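PDB 3GIR: aminomethyltransferase from Bartonella henselae, which belongs to the glycine cleavage T-protein family and carries an aminomethyltransferase folate-binding domain together with a C-terminal barrel domain. Local coordinates for residues I87-P92 with E96-A101; S117-E122 with E157-G162. All blocks are in the same frame, centred on the assembly; numbering follows the deposited sequence.

Contact 1. Residues I87-P92 with E96-A101; sequences IAVEGP and EFLSYA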
ATOM      1  N   ILE A  87       2.064 -10.375  10.107  1.00 15.47           N
ATOM      2  CA  ILE A  87       1.330 -11.134  11.066  1.00 17.64           C
ATOM      3  C   ILE A  87       1.034 -12.516  10.451  1.00 16.56           C
ATOM      4  O   ILE A  87       0.381 -12.630   9.403  1.00 18.60           O
ATOM      5  CB  ILE A  87       0.032 -10.409  11.353  1.00 18.11           C
ATOM      6  CG1 ILE A  87       0.271  -9.058  12.045  1.00 19.54           C
ATOM      7  CG2 ILE A  87      -0.881 -11.247  12.314  1.00 18.42           C
ATOM      8  CD1 ILE A  87      -0.963  -8.088  12.135  1.00 21.41           C
ATOM      9  N   ALA A  88       1.520 -13.567  11.128  1.00 16.76           N
ATOM     10  CA  ALA A  88       1.224 -14.959  10.710  1.00 16.55           C
ATOM     11  C   ALA A  88      -0.094 -15.412  11.318  1.00 18.13           C
ATOM     12  O   ALA A  88      -0.457 -15.045  12.478  1.00 19.60           O
ATOM     13  CB  ALA A  88       2.317 -15.902  11.121  1.00 17.75           C
ATOM     14  N   VAL A  89      -0.828 -16.168  10.534  1.00 17.31           N
ATOM     15  CA  VAL A  89      -2.114 -16.720  10.999  1.00 19.54           C
ATOM     16  C   VAL A  89      -1.996 -18.237  10.715  1.00 19.94           C
ATOM     17  O   VAL A  89      -1.841 -18.632   9.579  1.00 21.78           O
ATOM     18  CB  VAL A  89      -3.218 -16.061  10.222  1.00 20.77           C
ATOM     19  CG1 VAL A  89      -4.577 -16.761  10.500  1.00 21.32           C
ATOM     20  CG2 VAL A  89      -3.249 -14.512  10.537  1.00 21.62           C
ATOM     21  N   GLU A  90      -2.058 -19.060  11.770  1.00 20.56           N
ATOM     22  CA  GLU A  90      -1.695 -20.460  11.707  0.60 23.34           C
ATOM     23  C   GLU A  90      -2.645 -21.270  12.595  1.00 22.48           C
ATOM     24  O   GLU A  90      -2.815 -20.882  13.724  1.00 23.71           O
ATOM     25  CB  GLU A  90      -0.252 -20.590  12.245  0.60 24.33           C
ATOM     26  CG  GLU A  90       0.264 -21.991  12.296  0.60 30.28           C
ATOM     27  CD  GLU A  90       1.725 -22.105  12.701  0.60 34.85           C
ATOM     28  OE1 GLU A  90       2.343 -21.086  13.165  0.60 37.73           O
ATOM     29  OE2 GLU A  90       2.241 -23.244  12.580  0.60 38.44           O
ATOM     30  N   GLY A  91      -3.151 -22.386  12.112  1.00 23.92           N
ATOM     31  CA  GLY A  91      -3.852 -23.341  12.969  1.00 23.64           C
ATOM     32  C   GLY A  91      -4.917 -24.018  12.149  1.00 23.08           C
ATOM     33  O   GLY A  91      -5.192 -23.686  10.989  1.00 24.34           O
ATOM     34  N   PRO A  92      -5.575 -25.010  12.759  1.00 23.89           N
ATOM     35  CA  PRO A  92      -6.438 -25.847  11.943  1.00 24.77           C
ATOM     36  C   PRO A  92      -7.666 -25.163  11.402  1.00 25.01           C
ATOM     37  O   PRO A  92      -8.226 -25.612  10.440  1.00 26.08           O
ATOM     38  CB  PRO A  92      -6.828 -27.002  12.879  1.00 24.18           C
ATOM     39  CG  PRO A  92      -6.470 -26.559  14.212  1.00 24.69           C
ATOM     40  CD  PRO A  92      -5.359 -25.531  14.111  1.00 24.97           C
ATOM     41  N   GLU A  96     -11.282 -20.654   8.211  1.00 22.84           N
ATOM     42  CA  GLU A  96     -12.523 -20.161   8.682  1.00 22.18           C
ATOM     43  C   GLU A  96     -12.375 -18.813   9.443  1.00 20.88           C
ATOM     44  O   GLU A  96     -13.152 -17.903   9.290  1.00 20.52           O
ATOM     45  CB  GLU A  96     -13.118 -21.230   9.617  1.00 24.12           C
ATOM     46  CG  GLU A  96     -13.459 -22.494   8.878  1.00 27.36           C
ATOM     47  CD  GLU A  96     -12.334 -23.526   8.629  1.00 33.24           C
ATOM     48  OE1 GLU A  96     -11.137 -23.358   9.024  1.00 28.46           O
ATOM     49  OE2 GLU A  96     -12.674 -24.556   7.957  1.00 38.09           O
ATOM     50  N   PHE A  97     -11.321 -18.686  10.220  1.00 19.90           N
ATOM     51  CA  PHE A  97     -11.071 -17.448  10.893  1.00 18.28           C
ATOM     52  C   PHE A  97     -10.905 -16.283   9.872  1.00 16.64           C
ATOM     53  O   PHE A  97     -11.510 -15.191  10.012  1.00 17.97           O
ATOM     54  CB  PHE A  97      -9.857 -17.564  11.763  1.00 18.06           C
ATOM     55  CG  PHE A  97      -9.302 -16.223  12.160  1.00 20.06           C
ATOM     56  CD1 PHE A  97     -10.075 -15.258  12.820  1.00 20.04           C
ATOM     57  CD2 PHE A  97      -7.986 -15.916  11.829  1.00 19.27           C
ATOM     58  CE1 PHE A  97      -9.538 -14.043  13.121  1.00 18.17           C
ATOM     59  CE2 PHE A  97      -7.492 -14.647  12.070  1.00 21.85           C
ATOM     60  CZ  PHE A  97      -8.231 -13.740  12.728  1.00 20.54           C
ATOM     61  N   LEU A  98     -10.088 -16.523   8.850  1.00 18.18           N
ATOM     62  CA  LEU A  98      -9.785 -15.484   7.854  1.00 17.91           C
ATOM     63  C   LEU A  98     -10.998 -15.074   7.075  1.00 19.62           C
ATOM     64  O   LEU A  98     -11.177 -13.893   6.789  1.00 20.07           O
ATOM     65  CB  LEU A  98      -8.572 -15.860   6.969  1.00 18.39           C
ATOM     66  CG  LEU A  98      -7.260 -15.763   7.752  1.00 18.48           C
ATOM     67  CD1 LEU A  98      -6.211 -16.532   6.914  1.00 19.43           C
ATOM     68  CD2 LEU A  98      -6.832 -14.290   8.000  1.00 19.64           C
ATOM     69  N   SER A  99     -11.865 -16.040   6.771  1.00 19.77           N
ATOM     70  CA  SER A  99     -13.099 -15.707   6.024  1.00 20.01           C
ATOM     71  C   SER A  99     -14.142 -14.988   6.861  1.00 20.75           C
ATOM     72  O   SER A  99     -15.052 -14.403   6.324  1.00 21.07           O
ATOM     73  CB  SER A  99     -13.681 -16.995   5.423  1.00 21.62           C
ATOM     74  OG  SER A  99     -12.729 -17.702   4.706  1.00 24.36           O
ATOM     75  N   TYR A 100     -13.994 -15.001   8.168  1.00 20.02           N
ATOM     76  CA  TYR A 100     -14.784 -14.152   9.057  1.00 20.48           C
ATOM     77  C   TYR A 100     -14.155 -12.789   9.285  1.00 20.57           C
ATOM     78  O   TYR A 100     -14.802 -11.735   9.211  1.00 20.18           O
ATOM     79  CB  TYR A 100     -14.966 -14.872  10.366  1.00 20.97           C
ATOM     80  CG  TYR A 100     -15.574 -14.015  11.441  1.00 20.28           C
ATOM     81  CD1 TYR A 100     -16.886 -13.566  11.338  1.00 23.78           C
ATOM     82  CD2 TYR A 100     -14.863 -13.644  12.551  1.00 20.16           C
ATOM     83  CE1 TYR A 100     -17.438 -12.768  12.302  1.00 23.53           C
ATOM     84  CE2 TYR A 100     -15.423 -12.868  13.549  1.00 21.78           C
ATOM     85  CZ  TYR A 100     -16.753 -12.444  13.412  1.00 20.06           C
ATOM     86  OH  TYR A 100     -17.323 -11.623  14.346  1.00 23.33           O
ATOM     87  N   ALA A 101     -12.837 -12.789   9.522  1.00 18.73           N
ATOM     88  CA  ALA A 101     -12.165 -11.537   9.849  1.00 18.27           C
ATOM     89  C   ALA A 101     -12.113 -10.579   8.709  1.00 18.18           C
ATOM     90  O   ALA A 101     -12.182  -9.359   8.904  1.00 20.36           O
ATOM     91  CB  ALA A 101     -10.701 -11.770  10.424  1.00 18.20           C
TER
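On the strand side the apolar packing rests on Val89, which meets both Phe97 and Leu98 through the same methyl group. Its CG1 lies anti to the backbone N (chi1 171°), which directs that branch from the strand to the helix. There it reaches the rim of the Phe97 ring in the plane of the ring, 3.8 Å from Phe97 CD2, and the two side chains cross at about a right angle. The ring therefore offers its edge to the valine, not a face. On the Leu98 side, the same Val89 CG1 is 3.9 Å from Leu98 CD1 and 4.0 Å from Leu98 CG, so the methyl sits against the fork of the leucine. Beta-branched valine is favoured in extended strands, and its short side chain suits the close approach of the longer Phe97 and Leu98, which bridge the distance from the helix.

Polar groups contribute little across the interface. Glu96 bends at chi2 (83°), bringing OE1 to 3.9 Å from Pro92 O; both atoms are acceptors, so this is proximity at the outer end of the contact and not a bond. Within the helix, Ala101 N donates to Phe97 O at 2.8 Å and Ser99 OG bonds to Val95 O; the same buried hydroxyl also bonds to Ala106 N, just past the helix.

Gly91, at phi 148°, takes a backbone shape that a CB would disfavour, and leads with Pro92 out of the strand. Beyond this contact Leu98 also rests on Phe140, and Phe97 on Val167, both from neighbouring strands. Strand, short connection and helix form a beta-alpha unit, with the helix covering one face of the antiparallel sheet in the folate-binding domain.

Contact 2. Residues S117-E122 with E157-G162; sequences SYLLNE and EKRAFG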
ATOM      1  N   SER A 117      -6.773  -6.994   0.381  1.00 17.81           N
ATOM      2  CA  SER A 117      -7.999  -7.018   1.143  1.00 18.06           C
ATOM      3  C   SER A 117      -7.996  -5.891   2.171  1.00 17.36           C
ATOM      4  O   SER A 117      -7.153  -4.984   2.150  1.00 17.36           O
ATOM      5  CB  SER A 117      -8.219  -8.363   1.836  1.00 19.16           C
ATOM      6  OG  SER A 117      -9.573  -8.528   2.193  1.00 21.41           O
ATOM      7  N   TYR A 118      -8.962  -5.935   3.074  1.00 17.83           N
ATOM      8  CA  TYR A 118      -9.050  -4.922   4.132  1.00 16.92           C
ATOM      9  C   TYR A 118      -9.801  -5.419   5.334  1.00 18.91           C
ATOM     10  O   TYR A 118     -10.736  -6.209   5.211  1.00 19.88           O
ATOM     11  CB  TYR A 118      -9.711  -3.612   3.594  1.00 18.81           C
ATOM     12  CG  TYR A 118     -10.581  -3.746   2.406  1.00 18.84           C
ATOM     13  CD1 TYR A 118     -11.790  -4.404   2.493  1.00 18.19           C
ATOM     14  CD2 TYR A 118     -10.263  -3.150   1.192  1.00 19.47           C
ATOM     15  CE1 TYR A 118     -12.619  -4.492   1.389  1.00 19.78           C
ATOM     16  CE2 TYR A 118     -11.084  -3.284   0.092  1.00 19.36           C
ATOM     17  CZ  TYR A 118     -12.258  -3.938   0.214  1.00 20.62           C
ATOM     18  OH  TYR A 118     -13.143  -4.042  -0.840  1.00 19.89           O
ATOM     19  N   LEU A 119      -9.385  -4.934   6.481  1.00 18.11           N
ATOM     20  CA  LEU A 119     -10.054  -5.186   7.739  1.00 17.80           C
ATOM     21  C   LEU A 119     -11.162  -4.124   7.858  1.00 17.47           C
ATOM     22  O   LEU A 119     -10.880  -2.946   7.911  1.00 19.13           O
ATOM     23  CB  LEU A 119      -9.019  -5.036   8.859  1.00 19.06           C
ATOM     24  CG  LEU A 119      -9.451  -5.480  10.205  1.00 21.73           C
ATOM     25  CD1 LEU A 119      -9.625  -7.058  10.308  1.00 22.13           C
ATOM     26  CD2 LEU A 119      -8.476  -4.896  11.319  1.00 21.48           C
ATOM     27  N   LEU A 120     -12.423  -4.546   7.956  1.00 17.61           N
ATOM     28  CA  LEU A 120     -13.534  -3.583   8.047  1.00 17.02           C
ATOM     29  C   LEU A 120     -14.066  -3.532   9.434  1.00 19.74           C
ATOM     30  O   LEU A 120     -14.078  -4.579  10.151  1.00 20.08           O
ATOM     31  CB  LEU A 120     -14.626  -4.071   7.127  1.00 18.71           C
ATOM     32  CG  LEU A 120     -14.303  -4.184   5.687  1.00 19.57           C
ATOM     33  CD1 LEU A 120     -15.588  -4.673   5.005  1.00 22.48           C
ATOM     34  CD2 LEU A 120     -13.800  -2.894   5.037  1.00 20.21           C
ATOM     35  N   ASN A 121     -14.535  -2.354   9.828  1.00 19.45           N
ATOM     36  CA  ASN A 121     -15.357  -2.247  11.036  1.00 20.72           C
ATOM     37  C   ASN A 121     -16.811  -2.580  10.750  1.00 20.05           C
ATOM     38  O   ASN A 121     -17.167  -2.927   9.627  1.00 20.48           O
ATOM     39  CB  ASN A 121     -15.182  -0.905  11.701  1.00 20.36           C
ATOM     40  CG  ASN A 121     -15.718   0.276  10.883  1.00 19.40           C
ATOM     41  OD1 ASN A 121     -16.613   0.139  10.100  1.00 21.47           O
ATOM     42  ND2 ASN A 121     -15.123   1.435  11.112  1.00 24.72           N
ATOM     43  N   GLU A 122     -17.665  -2.460  11.797  1.00 23.22           N
ATOM     44  CA  GLU A 122     -19.058  -2.891  11.734  1.00 24.69           C
ATOM     45  C   GLU A 122     -19.860  -2.067  10.719  1.00 25.01           C
ATOM     46  O   GLU A 122     -20.829  -2.578  10.150  1.00 24.98           O
ATOM     47  CB  GLU A 122     -19.784  -2.820  13.127  1.00 25.46           C
ATOM     48  N   GLU A 157      -6.912 -10.609  16.799  1.00 19.41           N
ATOM     49  CA  GLU A 157      -6.888 -11.477  17.994  1.00 21.60           C
ATOM     50  C   GLU A 157      -8.302 -11.598  18.575  1.00 21.25           C
ATOM     51  O   GLU A 157      -8.759 -12.692  18.921  1.00 20.93           O
ATOM     52  CB  GLU A 157      -5.968 -10.864  19.045  1.00 24.12           C
ATOM     53  CG  GLU A 157      -5.179 -11.764  19.789  1.00 32.22           C
ATOM     54  CD  GLU A 157      -4.182 -11.076  20.732  1.00 38.43           C
ATOM     55  OE1 GLU A 157      -3.197 -11.752  21.002  1.00 36.55           O
ATOM     56  OE2 GLU A 157      -4.397  -9.906  21.204  1.00 41.68           O
ATOM     57  N   LYS A 158      -9.053 -10.498  18.644  1.00 20.21           N
ATOM     58  CA  LYS A 158     -10.425 -10.592  19.125  1.00 20.01           C
ATOM     59  C   LYS A 158     -11.315 -11.352  18.155  1.00 20.02           C
ATOM     60  O   LYS A 158     -12.160 -12.116  18.554  1.00 20.26           O
ATOM     61  CB  LYS A 158     -11.026  -9.200  19.391  1.00 19.30           C
ATOM     62  CG  LYS A 158     -10.320  -8.385  20.472  1.00 19.95           C
ATOM     63  CD  LYS A 158     -10.898  -6.976  20.513  1.00 23.29           C
ATOM     64  CE  LYS A 158     -10.109  -6.159  21.492  1.00 24.86           C
ATOM     65  NZ  LYS A 158     -10.308  -4.672  21.377  1.00 33.03           N
ATOM     66  N   ARG A 159     -11.186 -11.127  16.855  1.00 18.00           N
ATOM     67  CA  ARG A 159     -11.998 -11.893  15.875  1.00 18.74           C
ATOM     68  C   ARG A 159     -11.642 -13.385  15.835  1.00 18.44           C
ATOM     69  O   ARG A 159     -12.441 -14.214  15.335  1.00 19.72           O
ATOM     70  CB  ARG A 159     -11.862 -11.245  14.460  1.00 19.16           C
ATOM     71  CG  ARG A 159     -12.476  -9.849  14.391  1.00 19.98           C
ATOM     72  CD  ARG A 159     -12.383  -9.157  13.020  1.00 18.36           C
ATOM     73  NE  ARG A 159     -12.723  -7.753  13.191  1.00 18.89           N
ATOM     74  CZ  ARG A 159     -12.958  -6.885  12.230  1.00 18.71           C
ATOM     75  NH1 ARG A 159     -12.966  -7.257  10.947  1.00 19.17           N
ATOM     76  NH2 ARG A 159     -13.170  -5.642  12.601  1.00 19.61           N
ATOM     77  N   ALA A 160     -10.448 -13.721  16.325  1.00 18.96           N
ATOM     78  CA  ALA A 160     -10.002 -15.096  16.461  1.00 18.36           C
ATOM     79  C   ALA A 160     -10.458 -15.793  17.742  1.00 19.46           C
ATOM     80  O   ALA A 160     -10.228 -16.984  17.884  1.00 19.45           O
ATOM     81  CB  ALA A 160      -8.465 -15.191  16.326  1.00 18.43           C
ATOM     82  N   PHE A 161     -11.089 -15.062  18.647  1.00 19.64           N
ATOM     83  CA  PHE A 161     -11.484 -15.669  19.955  1.00 21.63           C
ATOM     84  C   PHE A 161     -12.242 -16.994  19.777  1.00 22.69           C
ATOM     85  O   PHE A 161     -11.977 -17.984  20.484  1.00 24.27           O
ATOM     86  CB  PHE A 161     -12.381 -14.735  20.736  1.00 22.35           C
ATOM     87  CG  PHE A 161     -11.689 -13.628  21.483  1.00 19.64           C
ATOM     88  CD1 PHE A 161     -10.335 -13.649  21.799  1.00 22.21           C
ATOM     89  CD2 PHE A 161     -12.422 -12.516  21.833  1.00 22.65           C
ATOM     90  CE1 PHE A 161      -9.765 -12.594  22.532  1.00 23.37           C
ATOM     91  CE2 PHE A 161     -11.826 -11.508  22.570  1.00 20.66           C
ATOM     92  CZ  PHE A 161     -10.548 -11.547  22.871  1.00 23.07           C
ATOM     93  N   GLY A 162     -13.180 -17.022  18.860  1.00 24.19           N
ATOM     94  CA  GLY A 162     -13.918 -18.273  18.647  1.00 25.63           C
ATOM     95  C   GLY A 162     -13.184 -19.398  17.923  1.00 27.12           C
ATOM     96  O   GLY A 162     -13.619 -20.580  17.943  1.00 29.47           O
TER
HETATM   97  O   HOH W   1     -13.647  -7.243   7.890  1.00 19.29           O
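Arg159 reaches across to the backbone carbonyl of Leu120 and holds that one oxygen with both terminal nitrogens. Arg159 NH2 donates to Leu120 O at 2.8 Å and Arg159 NH1 donates to it at 3.0 Å. Because two diverging N-H groups converge on a single atom, both bonds are bent, with N-H...O angles of 145° and 135°. The oxygen stays near the guanidinium plane; NH1 approaches in the carbonyl plane, whereas NH2 is tilted 30° from it. The extended run from CG to NE spends the full length of the arginine on crossing from helix to strand.

The group has further partners. Arg159 NE forms a salt bridge with Glu155, one helical turn earlier, and NH1 also bonds to Ala101 O, while Tyr293 makes a cation-pi contact. The oxygen of a water accepts a hydrogen bond from Leu120 N at 3.0 Å and a weak one from Arg159 NH1 at 3.1 Å, linking strand and side chain a second time.

Packing completes the contact. The end of the Leu119 side chain comes close to the arginine, with CD1 over one face of the guanidinium, 3.4 Å from Arg159 NH1 and 3.9 Å from Arg159 CZ. A leucine suits this place, since its methyl covers the flat face without competing for the N-H groups at the edge. Asn121, just beyond the strand, uses OD1 to accept from Arg123 N and Gly125 N.

Gripped at its edge and covered over a face, the buried guanidinium is probably restricted in rotation, and the nearby Glu155 carboxylate and carbonyl oxygens would be expected to favour its positive charge.

In the fold
Both contacts are largely buried and join helices to the same five-stranded antiparallel sheet, their centres about 10 Å apart. Contact 1 sets helix 94-101 against the inner strand 85-90, where hydrocarbon groups suffice; contact 2 ties helix 149-159, through Arg159, to the edge strand 114-120, where a backbone carbonyl is available to a charged side chain. They also touch directly: Phe97 CE1 of contact 1 packs 3.5 Å from Arg159 C of contact 2, so the two helices meet between the contacts. Contact 1 closes locally in sequence, whereas contact 2 joins segments separated by two strands of the sheet and most of helix 149-159.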